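Cellobiose 2-epimerase (Caldibacillus thermoamylovorans, PDB 5ZHB) catalyses the reversible C2 epimerisation of the reducing-end glucose of cellobiose, giving glucosyl-mannose, probably within a central cleft of its helical barrel. Local coordinates at residues 26-31 / 98-103; 85-90 / 134-139; 189-194 / 373-378; 74-79 / 122-127. All coordinates share one frame; numbering follows the deposited sequence.

Interaction 1: residues 26-31 / 98-103; sequences DENGGY and VDYKGN
Asn-28 packs against Tyr-100 and Lys-101 in a small loop-to-loop contact at the protein surface. It brings the loop between helix 2-21 and strand 34-35 up to the turn that joins strands 97-98 and 106-110. The touching is done by the Asn-28 side chain: its CB rests 3.3 Å from the Tyr-100 carbonyl O, while Asn-28 OD1 lies 3.5 Å from Tyr-100 CD2, about as close as it comes to CE2. Amide and ring planes stand nearly perpendicular, 85° apart. ND2, on the other branch, comes alongside CG of Lys-101. That same methylene covers one face of the Tyr-100 ring, 3.8 Å above its centre, an arrangement allowed by a tyrosine chi1 of 78°, with the ring tucked between backbone N and carbonyl carbon.

The second loop contains a type I beta turn from Asp-99 to Gly-102, reinforced by an Asx turn. OD1 of Asp-99 accepts from Lys-101 N (3.0 Å) and from Asn-103 N (2.8 Å), the two donors arriving from opposite faces of the carboxylate. OD2 takes the Asn-103 amide ND2 through its syn lone pair, in the plane of that amide. Between the loops, Lys-47 from strand 47-48 extends NZ to the backbone carbonyls of both Gly-29 and Tyr-100.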
loop_
_atom_site.group_PDB
_atom_site.type_symbol
_atom_site.label_atom_id
_atom_site.label_comp_id
_atom_site.label_asym_id
_atom_site.label_seq_id
_atom_site.Cartn_x
_atom_site.Cartn_y
_atom_site.Cartn_z
ATOM N N ASP A 26 3.540 -17.584 17.551
ATOM C CA ASP A 26 3.182 -17.458 18.958
ATOM C C ASP A 26 4.425 -17.366 19.828
ATOM O O ASP A 26 4.448 -16.594 20.776
ATOM C CB ASP A 26 2.258 -18.580 19.405
ATOM C CG ASP A 26 0.907 -18.577 18.712
ATOM O OD1 ASP A 26 0.238 -17.525 18.753
ATOM O OD2 ASP A 26 0.564 -19.604 18.093
ATOM N N GLU A 27 5.464 -18.122 19.490
ATOM C CA GLU A 27 6.663 -18.167 20.313
ATOM C C GLU A 27 7.411 -16.837 20.219
ATOM O O GLU A 27 7.781 -16.275 21.234
ATOM C CB GLU A 27 7.559 -19.326 19.873
ATOM C CG GLU A 27 8.611 -19.728 20.907
ATOM C CD GLU A 27 9.761 -20.558 20.350
ATOM O OE1 GLU A 27 9.527 -21.470 19.526
ATOM O OE2 GLU A 27 10.912 -20.293 20.754
ATOM N N ASN A 28 7.609 -16.306 18.999
ATOM C CA ASN A 28 8.536 -15.201 18.817
ATOM C C ASN A 28 7.800 -13.900 18.497
ATOM O O ASN A 28 8.417 -12.844 18.557
ATOM C CB ASN A 28 9.627 -15.577 17.822
ATOM C CG ASN A 28 10.532 -16.666 18.346
ATOM O OD1 ASN A 28 10.909 -17.580 17.604
ATOM N ND2 ASN A 28 10.937 -16.553 19.600
ATOM N N GLY A 29 6.482 -13.946 18.226
ATOM C CA GLY A 29 5.703 -12.727 18.005
ATOM C C GLY A 29 5.513 -12.461 16.507
ATOM O O GLY A 29 6.282 -12.942 15.683
ATOM N N GLY A 30 4.461 -11.714 16.167
ATOM C CA GLY A 30 4.140 -11.385 14.781
ATOM C C GLY A 30 3.892 -12.618 13.923
ATOM O O GLY A 30 3.322 -13.605 14.388
ATOM N N TYR A 31 4.362 -12.538 12.664
ATOM C CA TYR A 31 4.143 -13.532 11.633
ATOM C C TYR A 31 5.475 -13.934 11.022
ATOM O O TYR A 31 6.378 -13.097 10.881
ATOM C CB TYR A 31 3.166 -12.948 10.599
ATOM C CG TYR A 31 1.803 -12.707 11.212
ATOM C CD1 TYR A 31 1.581 -11.606 12.025
ATOM C CD2 TYR A 31 0.773 -13.613 11.027
ATOM C CE1 TYR A 31 0.366 -11.410 12.645
ATOM C CE2 TYR A 31 -0.453 -13.427 11.644
ATOM C CZ TYR A 31 -0.651 -12.333 12.467
ATOM O OH TYR A 31 -1.858 -12.115 13.065
ATOM N N VAL A 98 13.409 -6.321 11.566
ATOM C CA VAL A 98 13.866 -7.013 12.760
ATOM C C VAL A 98 14.085 -8.484 12.415
ATOM O O VAL A 98 13.610 -8.969 11.403
ATOM C CB VAL A 98 12.907 -6.819 13.951
ATOM C CG1 VAL A 98 12.827 -5.356 14.383
ATOM C CG2 VAL A 98 11.516 -7.380 13.668
ATOM N N ASP A 99 14.841 -9.200 13.263
ATOM C CA ASP A 99 15.086 -10.615 13.064
ATOM C C ASP A 99 13.871 -11.349 13.601
ATOM O O ASP A 99 12.963 -10.733 14.137
ATOM C CB ASP A 99 16.416 -11.044 13.680
ATOM C CG ASP A 99 16.482 -10.987 15.201
ATOM O OD1 ASP A 99 15.429 -10.832 15.838
ATOM O OD2 ASP A 99 17.606 -11.056 15.740
ATOM N N TYR A 100 13.901 -12.678 13.557
ATOM C CA TYR A 100 12.718 -13.450 13.896
ATOM C C TYR A 100 12.362 -13.339 15.379
ATOM O O TYR A 100 11.224 -13.654 15.731
ATOM C CB TYR A 100 12.909 -14.885 13.415
ATOM C CG TYR A 100 13.795 -15.780 14.279
ATOM C CD1 TYR A 100 15.175 -15.666 14.228
ATOM C CD2 TYR A 100 13.245 -16.786 15.063
ATOM C CE1 TYR A 100 15.994 -16.488 14.976
ATOM C CE2 TYR A 100 14.056 -17.621 15.828
ATOM C CZ TYR A 100 15.434 -17.471 15.773
ATOM O OH TYR A 100 16.297 -18.252 16.483
ATOM N N LYS A 101 13.310 -12.908 16.233
ATOM C CA LYS A 101 12.996 -12.690 17.641
ATOM C C LYS A 101 12.698 -11.222 17.951
ATOM O O LYS A 101 12.484 -10.866 19.096
ATOM C CB LYS A 101 14.173 -13.196 18.482
ATOM C CG LYS A 101 14.418 -14.688 18.373
ATOM C CD LYS A 101 15.394 -15.208 19.418
ATOM C CE LYS A 101 16.192 -16.372 18.926
ATOM N NZ LYS A 101 17.307 -16.690 19.827
ATOM N N GLY A 102 12.707 -10.349 16.940
ATOM C CA GLY A 102 12.316 -8.971 17.151
ATOM C C GLY A 102 13.501 -8.079 17.498
ATOM O O GLY A 102 13.321 -6.904 17.779
ATOM N N ASN A 103 14.720 -8.616 17.416
ATOM C CA ASN A 103 15.885 -7.764 17.546
ATOM C C ASN A 103 16.089 -6.979 16.255
ATOM O O ASN A 103 15.974 -7.555 15.173
ATOM C CB ASN A 103 17.187 -8.515 17.787
ATOM C CG ASN A 103 17.089 -9.469 18.945
ATOM O OD1 ASN A 103 16.853 -9.033 20.062
ATOM N ND2 ASN A 103 17.270 -10.757 18.706
#

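Interaction 2: residues 85-90 / 134-139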
loop_
_atom_site.group_PDB
_atom_site.type_symbol
_atom_site.label_atom_id
_atom_site.label_comp_id
_atom_site.label_asym_id
_atom_site.label_seq_id
_atom_site.Cartn_x
_atom_site.Cartn_y
_atom_site.Cartn_z
ATOM N N TYR A 85 8.570 -4.708 19.444
ATOM C CA TYR A 85 9.841 -4.943 18.774
ATOM C C TYR A 85 10.120 -3.984 17.604
ATOM O O TYR A 85 11.272 -3.610 17.402
ATOM C CB TYR A 85 9.854 -6.407 18.339
ATOM C CG TYR A 85 9.819 -7.345 19.543
ATOM C CD1 TYR A 85 10.939 -7.513 20.362
ATOM C CD2 TYR A 85 8.653 -8.017 19.888
ATOM C CE1 TYR A 85 10.886 -8.325 21.483
ATOM C CE2 TYR A 85 8.597 -8.854 20.992
ATOM C CZ TYR A 85 9.714 -8.992 21.801
ATOM O OH TYR A 85 9.604 -9.818 22.892
ATOM N N VAL A 86 9.121 -3.658 16.760
ATOM C CA VAL A 86 9.419 -2.921 15.533
ATOM C C VAL A 86 9.649 -1.450 15.872
ATOM O O VAL A 86 10.489 -0.804 15.246
ATOM C CB VAL A 86 8.356 -3.087 14.431
ATOM C CG1 VAL A 86 8.639 -2.194 13.210
ATOM C CG2 VAL A 86 8.182 -4.539 14.033
ATOM N N PHE A 87 8.908 -0.921 16.860
ATOM C CA PHE A 87 9.098 0.427 17.369
ATOM C C PHE A 87 10.419 0.468 18.125
ATOM O O PHE A 87 10.712 -0.427 18.912
ATOM C CB PHE A 87 7.917 0.894 18.241
ATOM C CG PHE A 87 7.900 2.391 18.550
ATOM C CD1 PHE A 87 8.624 2.903 19.637
ATOM C CD2 PHE A 87 7.202 3.303 17.750
ATOM C CE1 PHE A 87 8.628 4.269 19.919
ATOM C CE2 PHE A 87 7.213 4.677 18.030
ATOM C CZ PHE A 87 7.931 5.155 19.100
ATOM N N ASP A 88 11.220 1.502 17.855
ATOM C CA ASP A 88 12.498 1.699 18.526
ATOM C C ASP A 88 12.234 2.556 19.769
ATOM O O ASP A 88 12.036 3.760 19.647
ATOM C CB ASP A 88 13.440 2.420 17.583
ATOM C CG ASP A 88 14.767 2.879 18.179
ATOM O OD1 ASP A 88 14.996 2.687 19.426
ATOM O OD2 ASP A 88 15.583 3.373 17.380
ATOM N N HIS A 89 12.158 1.955 20.958
ATOM C CA HIS A 89 11.753 2.739 22.123
ATOM C C HIS A 89 12.817 3.741 22.570
ATOM O O HIS A 89 12.486 4.663 23.315
ATOM C CB HIS A 89 11.263 1.868 23.272
ATOM C CG HIS A 89 10.020 1.149 22.918
ATOM N ND1 HIS A 89 8.753 1.672 23.045
ATOM C CD2 HIS A 89 9.891 -0.080 22.377
ATOM C CE1 HIS A 89 7.888 0.762 22.625
ATOM N NE2 HIS A 89 8.562 -0.308 22.224
ATOM N N GLN A 90 14.057 3.592 22.094
ATOM C CA GLN A 90 15.103 4.556 22.399
ATOM C C GLN A 90 15.087 5.759 21.444
ATOM O O GLN A 90 14.934 6.893 21.896
ATOM C CB GLN A 90 16.453 3.841 22.472
ATOM C CG GLN A 90 17.555 4.795 22.917
ATOM C CD GLN A 90 18.866 4.138 23.299
ATOM O OE1 GLN A 90 19.099 2.951 23.067
ATOM N NE2 GLN A 90 19.759 4.940 23.861
ATOM N N LEU A 134 -3.399 5.133 19.269
ATOM C CA LEU A 134 -3.587 6.443 18.665
ATOM C C LEU A 134 -2.415 7.372 19.000
ATOM O O LEU A 134 -1.978 8.130 18.130
ATOM C CB LEU A 134 -4.929 7.065 19.063
ATOM C CG LEU A 134 -5.161 8.504 18.581
ATOM C CD1 LEU A 134 -5.059 8.591 17.059
ATOM C CD2 LEU A 134 -6.498 9.087 19.046
ATOM N N ASP A 135 -1.923 7.321 20.251
ATOM C CA ASP A 135 -0.759 8.095 20.680
ATOM C C ASP A 135 0.472 7.717 19.852
ATOM O O ASP A 135 1.303 8.546 19.502
ATOM C CB ASP A 135 -0.431 7.825 22.143
ATOM C CG ASP A 135 0.797 8.543 22.696
ATOM O OD1 ASP A 135 0.810 9.794 22.681
ATOM O OD2 ASP A 135 1.753 7.848 23.128
ATOM N N TYR A 136 0.635 6.423 19.615
ATOM C CA TYR A 136 1.746 5.946 18.801
ATOM C C TYR A 136 1.633 6.563 17.412
ATOM O O TYR A 136 2.622 7.067 16.884
ATOM C CB TYR A 136 1.735 4.421 18.817
ATOM C CG TYR A 136 2.522 3.765 19.943
ATOM C CD1 TYR A 136 3.838 4.125 20.211
ATOM C CD2 TYR A 136 1.964 2.746 20.708
ATOM C CE1 TYR A 136 4.560 3.506 21.224
ATOM C CE2 TYR A 136 2.679 2.108 21.715
ATOM C CZ TYR A 136 3.985 2.483 21.970
ATOM O OH TYR A 136 4.718 1.846 22.934
ATOM N N ALA A 137 0.401 6.568 16.859
ATOM C CA ALA A 137 0.156 7.116 15.529
ATOM C C ALA A 137 0.546 8.594 15.477
ATOM O O ALA A 137 1.282 9.039 14.582
ATOM C CB ALA A 137 -1.293 6.911 15.132
ATOM N N LYS A 138 0.118 9.339 16.499
ATOM C CA LYS A 138 0.462 10.746 16.601
ATOM C C LYS A 138 1.965 10.950 16.740
ATOM O O LYS A 138 2.484 11.887 16.151
ATOM C CB LYS A 138 -0.318 11.433 17.726
ATOM C CG LYS A 138 -1.830 11.438 17.521
ATOM C CD LYS A 138 -2.578 12.334 18.499
ATOM C CE LYS A 138 -4.047 12.078 18.556
ATOM N NZ LYS A 138 -4.669 12.898 19.595
ATOM N N GLN A 139 2.674 10.115 17.515
ATOM C CA GLN A 139 4.128 10.243 17.575
ATOM C C GLN A 139 4.773 10.101 16.187
ATOM O O GLN A 139 5.698 10.832 15.846
ATOM C CB GLN A 139 4.823 9.228 18.480
ATOM C CG GLN A 139 4.537 9.414 19.966
ATOM C CD GLN A 139 5.269 8.395 20.813
ATOM O OE1 GLN A 139 6.475 8.175 20.629
ATOM N NE2 GLN A 139 4.533 7.746 21.710
#
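Phe-87, the first residue to leave helical geometry after helix 69-86, turns its ring toward Tyr-136 on helix 131-145. Both helices appear to belong to the outer layer of an alpha/alpha barrel, so the contact links two neighbouring outer elements. With CG of Phe-87 trans to its backbone N (chi1 -167°), the ring reaches across and receives the edge of Tyr-136 over one face. The pair is edge-to-face, centroids 5.2 Å apart and planes tilted by 55°, and CE2 of Phe-87 comes 4.1 Å from CD1 of Tyr-136. At its far end CZ meets the amide oxygen OE1 of Gln-139 at 3.7 Å, the amide and ring planes being close to perpendicular. Gln-139 in turn is steadied by its NE2, which donates to Asp-135 OD2 one helical turn back.

Asp-88 faces elsewhere, its OD2 salt-bridged to Lys-109 and Arg-162. His-89 then brings its ring back, with Phe-87 CD1 over one face. NE2 of the imidazole is hydrogen-bonded to Thr-83 O, which helps to set the ring's rotation, and the imidazole edge at CE1 meets the Tyr-136 hydroxyl, CE1 to OH 3.4 Å. At Gln-90 the backbone N closes an Asx turn by donating to Asp-88 OD1, 3.0 Å away.

Interaction 3: residues 189-194 / 373-378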
loop_
_atom_site.group_PDB
_atom_site.type_symbol
_atom_site.label_atom_id
_atom_site.label_comp_id
_atom_site.label_asym_id
_atom_site.label_seq_id
_atom_site.Cartn_x
_atom_site.Cartn_y
_atom_site.Cartn_z
ATOM N N VAL A 189 2.256 8.520 2.526
ATOM C CA VAL A 189 1.995 9.526 3.537
ATOM C C VAL A 189 0.537 9.981 3.412
ATOM O O VAL A 189 -0.173 10.066 4.405
ATOM C CB VAL A 189 2.986 10.700 3.491
ATOM C CG1 VAL A 189 2.569 11.834 4.430
ATOM C CG2 VAL A 189 4.389 10.213 3.820
ATOM N N LEU A 190 0.089 10.288 2.188
ATOM C CA LEU A 190 -1.303 10.705 1.986
ATOM C C LEU A 190 -2.288 9.631 2.458
ATOM O O LEU A 190 -3.258 9.917 3.153
ATOM C CB LEU A 190 -1.479 11.059 0.512
ATOM C CG LEU A 190 -2.892 11.460 0.078
ATOM C CD1 LEU A 190 -3.403 12.697 0.801
ATOM C CD2 LEU A 190 -2.835 11.728 -1.390
ATOM N N GLU A 191 -2.022 8.374 2.108
ATOM C CA GLU A 191 -2.867 7.255 2.499
ATOM C C GLU A 191 -2.981 7.210 4.026
ATOM O O GLU A 191 -4.058 7.069 4.567
ATOM C CB GLU A 191 -2.214 5.995 1.928
ATOM C CG GLU A 191 -2.785 4.666 2.404
ATOM C CD GLU A 191 -1.925 3.516 1.903
ATOM O OE1 GLU A 191 -0.707 3.534 2.178
ATOM O OE2 GLU A 191 -2.443 2.652 1.196
ATOM N N ALA A 192 -1.833 7.264 4.708
ATOM C CA ALA A 192 -1.791 7.186 6.158
ATOM C C ALA A 192 -2.552 8.349 6.805
ATOM O O ALA A 192 -3.352 8.178 7.731
ATOM C CB ALA A 192 -0.337 7.205 6.546
ATOM N N TYR A 193 -2.288 9.543 6.306
ATOM C CA TYR A 193 -2.876 10.745 6.878
ATOM C C TYR A 193 -4.382 10.782 6.662
ATOM O O TYR A 193 -5.084 11.293 7.524
ATOM C CB TYR A 193 -2.262 12.004 6.272
ATOM C CG TYR A 193 -0.882 12.380 6.798
ATOM C CD1 TYR A 193 -0.139 11.514 7.596
ATOM C CD2 TYR A 193 -0.333 13.617 6.486
ATOM C CE1 TYR A 193 1.101 11.880 8.077
ATOM C CE2 TYR A 193 0.907 13.998 6.969
ATOM C CZ TYR A 193 1.619 13.134 7.785
ATOM O OH TYR A 193 2.866 13.510 8.226
ATOM N N THR A 194 -4.866 10.277 5.513
ATOM C CA THR A 194 -6.304 10.099 5.313
ATOM C C THR A 194 -6.922 9.305 6.463
ATOM O O THR A 194 -7.968 9.696 7.010
ATOM C CB THR A 194 -6.581 9.412 3.983
ATOM O OG1 THR A 194 -6.022 10.307 3.032
ATOM C CG2 THR A 194 -8.060 9.240 3.685
ATOM N N CYS A 373 2.541 -9.165 1.382
ATOM C CA CYS A 373 1.762 -9.398 2.579
ATOM C C CYS A 373 0.292 -9.268 2.190
ATOM O O CYS A 373 -0.038 -9.398 1.013
ATOM C CB CYS A 373 2.323 -8.568 3.721
ATOM S SG CYS A 373 2.257 -6.800 3.340
ATOM N N PRO A 374 -0.651 -9.264 3.155
ATOM C CA PRO A 374 -2.069 -9.307 2.799
ATOM C C PRO A 374 -2.772 -7.971 2.596
ATOM O O PRO A 374 -3.981 -7.958 2.438
ATOM C CB PRO A 374 -2.627 -10.015 4.048
ATOM C CG PRO A 374 -1.835 -9.430 5.184
ATOM C CD PRO A 374 -0.437 -9.296 4.607
ATOM N N TYR A 375 -2.040 -6.850 2.644
ATOM C CA TYR A 375 -2.675 -5.537 2.618
ATOM C C TYR A 375 -3.367 -5.277 1.278
ATOM O O TYR A 375 -4.563 -4.953 1.277
ATOM C CB TYR A 375 -1.658 -4.476 3.052
ATOM C CG TYR A 375 -1.577 -3.157 2.295
ATOM C CD1 TYR A 375 -2.434 -2.101 2.573
ATOM C CD2 TYR A 375 -0.567 -2.933 1.360
ATOM C CE1 TYR A 375 -2.313 -0.865 1.942
ATOM C CE2 TYR A 375 -0.427 -1.702 0.725
ATOM C CZ TYR A 375 -1.320 -0.671 0.994
ATOM O OH TYR A 375 -1.176 0.565 0.394
ATOM N N HIS A 376 -2.647 -5.415 0.159
ATOM C CA HIS A 376 -3.221 -5.026 -1.132
ATOM C C HIS A 376 -4.454 -5.878 -1.475
ATOM O O HIS A 376 -5.515 -5.347 -1.842
ATOM C CB HIS A 376 -2.182 -5.101 -2.238
ATOM C CG HIS A 376 -1.195 -3.973 -2.349
ATOM N ND1 HIS A 376 -1.559 -2.683 -2.695
ATOM C CD2 HIS A 376 0.133 -3.945 -2.115
ATOM C CE1 HIS A 376 -0.470 -1.904 -2.670
ATOM N NE2 HIS A 376 0.579 -2.658 -2.357
ATOM N N ASN A 377 -4.292 -7.194 -1.415
ATOM C CA ASN A 377 -5.355 -8.099 -1.833
ATOM C C ASN A 377 -6.518 -8.134 -0.827
ATOM O O ASN A 377 -7.684 -8.175 -1.258
ATOM C CB ASN A 377 -4.806 -9.452 -2.284
ATOM C CG ASN A 377 -4.065 -10.236 -1.225
ATOM O OD1 ASN A 377 -3.681 -9.678 -0.195
ATOM N ND2 ASN A 377 -3.811 -11.512 -1.508
ATOM N N ALA A 378 -6.245 -8.098 0.486
ATOM C CA ALA A 378 -7.316 -7.984 1.460
ATOM C C ALA A 378 -8.091 -6.686 1.292
ATOM O O ALA A 378 -9.323 -6.696 1.306
ATOM C CB ALA A 378 -6.816 -8.082 2.873
#
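Tyr-375 and Glu-191 meet through their polar ends in the middle of the protein; the CA atoms of Glu-191 and Tyr-375, the nearest pair between 189-194 and 373-378, are 12.8 Å apart. Following Cys-373 and Pro-374, Tyr-375, in the first turn of helix 375-387, sends its ring across to helix 183-199. OH of Tyr-375 donates to the syn lone pair of Glu-191 OE2, 2.6 Å away; the carboxylate oxygen lies in the plane of the ring, at its edge, with the carboxylate itself turned 72° from that plane. Glu-191 comes from the opposite direction, stretched out from its helix on an extended chain. The tyrosine pays for its reach with a chi1 of 137°, well off a staggered position.

Helices 183-199 and 375-387 fit as inner helices of an (alpha/alpha)6 barrel, which would make this a bond across the barrel interior. Phe-116 and Tyr-119 of helix 111-128 pack beside it. OE2 also holds a salt bridge to Arg-379, and OE1 accepts from His-188, so both carboxylate oxygens are engaged. With a leucine at Glu-191 the Tyr-375 hydroxyl and the Arg-379 guanidinium would probably lose their common acceptor, and His-188 ND1 the carboxylate oxygen it bonds to.

His-376 follows, the CE2 of Tyr-375 sitting 3.3 Å above the centre of its ring; ND1 bonds to Glu-311, and Trp-307 stacks on the imidazole.

Interaction 4: residues 74-79 / 122-127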
loop_
_atom_site.group_PDB
_atom_site.type_symbol
_atom_site.label_atom_id
_atom_site.label_comp_id
_atom_site.label_asym_id
_atom_site.label_seq_id
_atom_site.Cartn_x
_atom_site.Cartn_y
_atom_site.Cartn_z
ATOM N N GLN A 74 -6.042 -11.747 15.530
ATOM C CA GLN A 74 -4.868 -11.614 14.677
ATOM C C GLN A 74 -4.331 -10.188 14.759
ATOM O O GLN A 74 -3.124 -9.984 14.886
ATOM C CB GLN A 74 -5.214 -12.013 13.241
ATOM C CG GLN A 74 -5.709 -13.450 13.109
ATOM C CD GLN A 74 -4.642 -14.435 13.504
ATOM O OE1 GLN A 74 -3.483 -14.315 13.096
ATOM N NE2 GLN A 74 -5.016 -15.399 14.332
ATOM N N ALA A 75 -5.234 -9.201 14.681
ATOM C CA ALA A 75 -4.842 -7.794 14.766
ATOM C C ALA A 75 -4.095 -7.495 16.068
ATOM O O ALA A 75 -3.073 -6.801 16.068
ATOM C CB ALA A 75 -6.025 -6.886 14.626
ATOM N N ASN A 76 -4.630 -7.984 17.198
ATOM C CA ASN A 76 -3.945 -7.807 18.473
ATOM C C ASN A 76 -2.520 -8.343 18.444
ATOM O O ASN A 76 -1.628 -7.694 18.982
ATOM C CB ASN A 76 -4.664 -8.500 19.622
ATOM C CG ASN A 76 -6.043 -7.923 19.828
ATOM O OD1 ASN A 76 -6.274 -6.717 19.621
ATOM N ND2 ASN A 76 -6.973 -8.783 20.207
ATOM N N HIS A 77 -2.333 -9.551 17.895
ATOM C CA HIS A 77 -1.024 -10.181 17.827
ATOM C C HIS A 77 -0.047 -9.320 17.014
ATOM O O HIS A 77 1.140 -9.187 17.338
ATOM C CB HIS A 77 -1.190 -11.577 17.224
ATOM C CG HIS A 77 0.046 -12.383 17.236
ATOM N ND1 HIS A 77 0.505 -12.941 18.407
ATOM C CD2 HIS A 77 0.940 -12.714 16.283
ATOM C CE1 HIS A 77 1.620 -13.613 18.162
ATOM N NE2 HIS A 77 1.918 -13.472 16.882
ATOM N N ALA A 78 -0.558 -8.726 15.934
ATOM C CA ALA A 78 0.260 -7.855 15.096
ATOM C C ALA A 78 0.622 -6.571 15.834
ATOM O O ALA A 78 1.764 -6.118 15.767
ATOM C CB ALA A 78 -0.451 -7.591 13.783
ATOM N N TYR A 79 -0.346 -6.006 16.567
ATOM C CA TYR A 79 -0.146 -4.777 17.318
ATOM C C TYR A 79 0.977 -4.926 18.352
ATOM O O TYR A 79 1.868 -4.057 18.452
ATOM C CB TYR A 79 -1.468 -4.351 17.953
ATOM C CG TYR A 79 -1.287 -3.134 18.833
ATOM C CD1 TYR A 79 -1.223 -1.868 18.275
ATOM C CD2 TYR A 79 -1.184 -3.254 20.215
ATOM C CE1 TYR A 79 -1.052 -0.745 19.058
ATOM C CE2 TYR A 79 -1.002 -2.135 21.004
ATOM C CZ TYR A 79 -0.942 -0.882 20.427
ATOM O OH TYR A 79 -0.823 0.252 21.167
ATOM N N THR A 122 -3.839 3.652 13.124
ATOM C CA THR A 122 -5.131 4.316 13.063
ATOM C C THR A 122 -6.223 3.300 12.751
ATOM O O THR A 122 -7.267 3.339 13.387
ATOM C CB THR A 122 -5.106 5.518 12.116
ATOM O OG1 THR A 122 -4.726 5.153 10.790
ATOM C CG2 THR A 122 -4.150 6.583 12.616
ATOM N N GLU A 123 -5.962 2.329 11.862
ATOM C CA GLU A 123 -6.961 1.322 11.555
ATOM C C GLU A 123 -7.263 0.469 12.796
ATOM O O GLU A 123 -8.419 0.141 13.083
ATOM C CB GLU A 123 -6.502 0.436 10.404
ATOM C CG GLU A 123 -7.602 -0.433 9.801
ATOM C CD GLU A 123 -8.699 0.352 9.083
ATOM O OE1 GLU A 123 -8.563 1.560 8.781
ATOM O OE2 GLU A 123 -9.733 -0.296 8.860
ATOM N N TYR A 124 -6.222 0.114 13.551
ATOM C CA TYR A 124 -6.408 -0.669 14.758
ATOM C C TYR A 124 -7.214 0.161 15.755
ATOM O O TYR A 124 -8.098 -0.356 16.435
ATOM C CB TYR A 124 -5.031 -1.080 15.279
ATOM C CG TYR A 124 -5.080 -1.961 16.519
ATOM C CD1 TYR A 124 -5.503 -3.269 16.436
ATOM C CD2 TYR A 124 -4.605 -1.498 17.744
ATOM C CE1 TYR A 124 -5.499 -4.090 17.551
ATOM C CE2 TYR A 124 -4.613 -2.302 18.867
ATOM C CZ TYR A 124 -5.068 -3.599 18.770
ATOM O OH TYR A 124 -5.073 -4.442 19.859
ATOM N N TYR A 125 -6.939 1.468 15.794
ATOM C CA TYR A 125 -7.673 2.336 16.696
ATOM C C TYR A 125 -9.155 2.339 16.309
ATOM O O TYR A 125 -10.024 2.312 17.171
ATOM C CB TYR A 125 -7.052 3.727 16.696
ATOM C CG TYR A 125 -7.772 4.676 17.642
ATOM C CD1 TYR A 125 -7.520 4.654 19.012
ATOM C CD2 TYR A 125 -8.741 5.546 17.164
ATOM C CE1 TYR A 125 -8.179 5.524 19.874
ATOM C CE2 TYR A 125 -9.421 6.399 18.016
ATOM C CZ TYR A 125 -9.126 6.401 19.367
ATOM O OH TYR A 125 -9.795 7.283 20.161
ATOM N N ARG A 126 -9.457 2.315 15.007
ATOM C CA ARG A 126 -10.847 2.332 14.571
ATOM C C ARG A 126 -11.630 1.194 15.225
ATOM O O ARG A 126 -12.803 1.370 15.535
ATOM C CB ARG A 126 -11.005 2.288 13.044
ATOM C CG ARG A 126 -10.427 3.540 12.402
ATOM C CD ARG A 126 -10.400 3.517 10.894
ATOM N NE ARG A 126 -11.754 3.581 10.339
ATOM C CZ ARG A 126 -12.068 3.358 9.078
ATOM N NH1 ARG A 126 -11.148 2.992 8.201
ATOM N NH2 ARG A 126 -13.328 3.458 8.698
ATOM N N VAL A 127 -11.015 0.027 15.405
ATOM C CA VAL A 127 -11.749 -1.131 15.890
ATOM C C VAL A 127 -11.510 -1.407 17.378
ATOM O O VAL A 127 -12.122 -2.345 17.881
ATOM C CB VAL A 127 -11.475 -2.400 15.058
ATOM C CG1 VAL A 127 -11.849 -2.180 13.595
ATOM C CG2 VAL A 127 -10.038 -2.910 15.167
#
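Tyr-124 carries this contact: its ring, reaching from helix 111-128, is wedged against helix 69-86 between Asn-76, Ala-75 and Tyr-79. The Tyr-124 hydroxyl donates to OD1 of Asn-76 at 2.6 Å, with OD1 in the ring plane at its edge and the OH tilted 22° from the carbonyl plane; amide and ring stand almost at right angles.

Tyr-79 takes one face. The two rings form an offset stack, centroids 4.5 Å apart and planes 15° from parallel, with CE2 of Tyr-124 3.4 Å from CG of Tyr-79. The slide of one ring over the other also brings Tyr-79 CB over the Tyr-124 face, a CH-pi contact at 3.9 Å from the ring centroid. Helix 111-128 fits as an inner helix of the alpha/alpha barrel and 69-86 as an outer one; the short segments run in broadly opposing directions, 136° between them, with axes 11.3 Å apart at closest approach. That separation is bridged by the aromatic ring, with the small Ala-75 CB filling in at 4.1 Å from Tyr-124 CD1. A serine in place of Tyr-124 would remove the stack and is likely to open a gap between the helices, with Asn-76 OD1 losing its donor. The outer end of Tyr-79 is held separately, its OH bonded to Glu-132 at the start of helix 131-145.

Overall arrangement
Interactions 1, 2 and 4 gather on one flank of the barrel around helix 69-86, whereas the centre of interaction 3 is about 4 Å from the centre of the chain. Interactions 2 and 4 share that helix, their centres about 14 Å apart, and Tyr-136 CD2 sits 3.8 Å from Tyr-79 OH. Interaction 1 touches both: Tyr-31 OH lies 2.7 Å from Gln-74 OE1, and Gly-102 O packs 3.5 Å from Tyr-85 CB. Interaction 3 touches none of them; the nearest atoms of interaction 4 are about 5 Å away, but helix 111-128 joins the two. In this family the active site is expected in the barrel's central cleft, so interaction 3 probably lies closest to it.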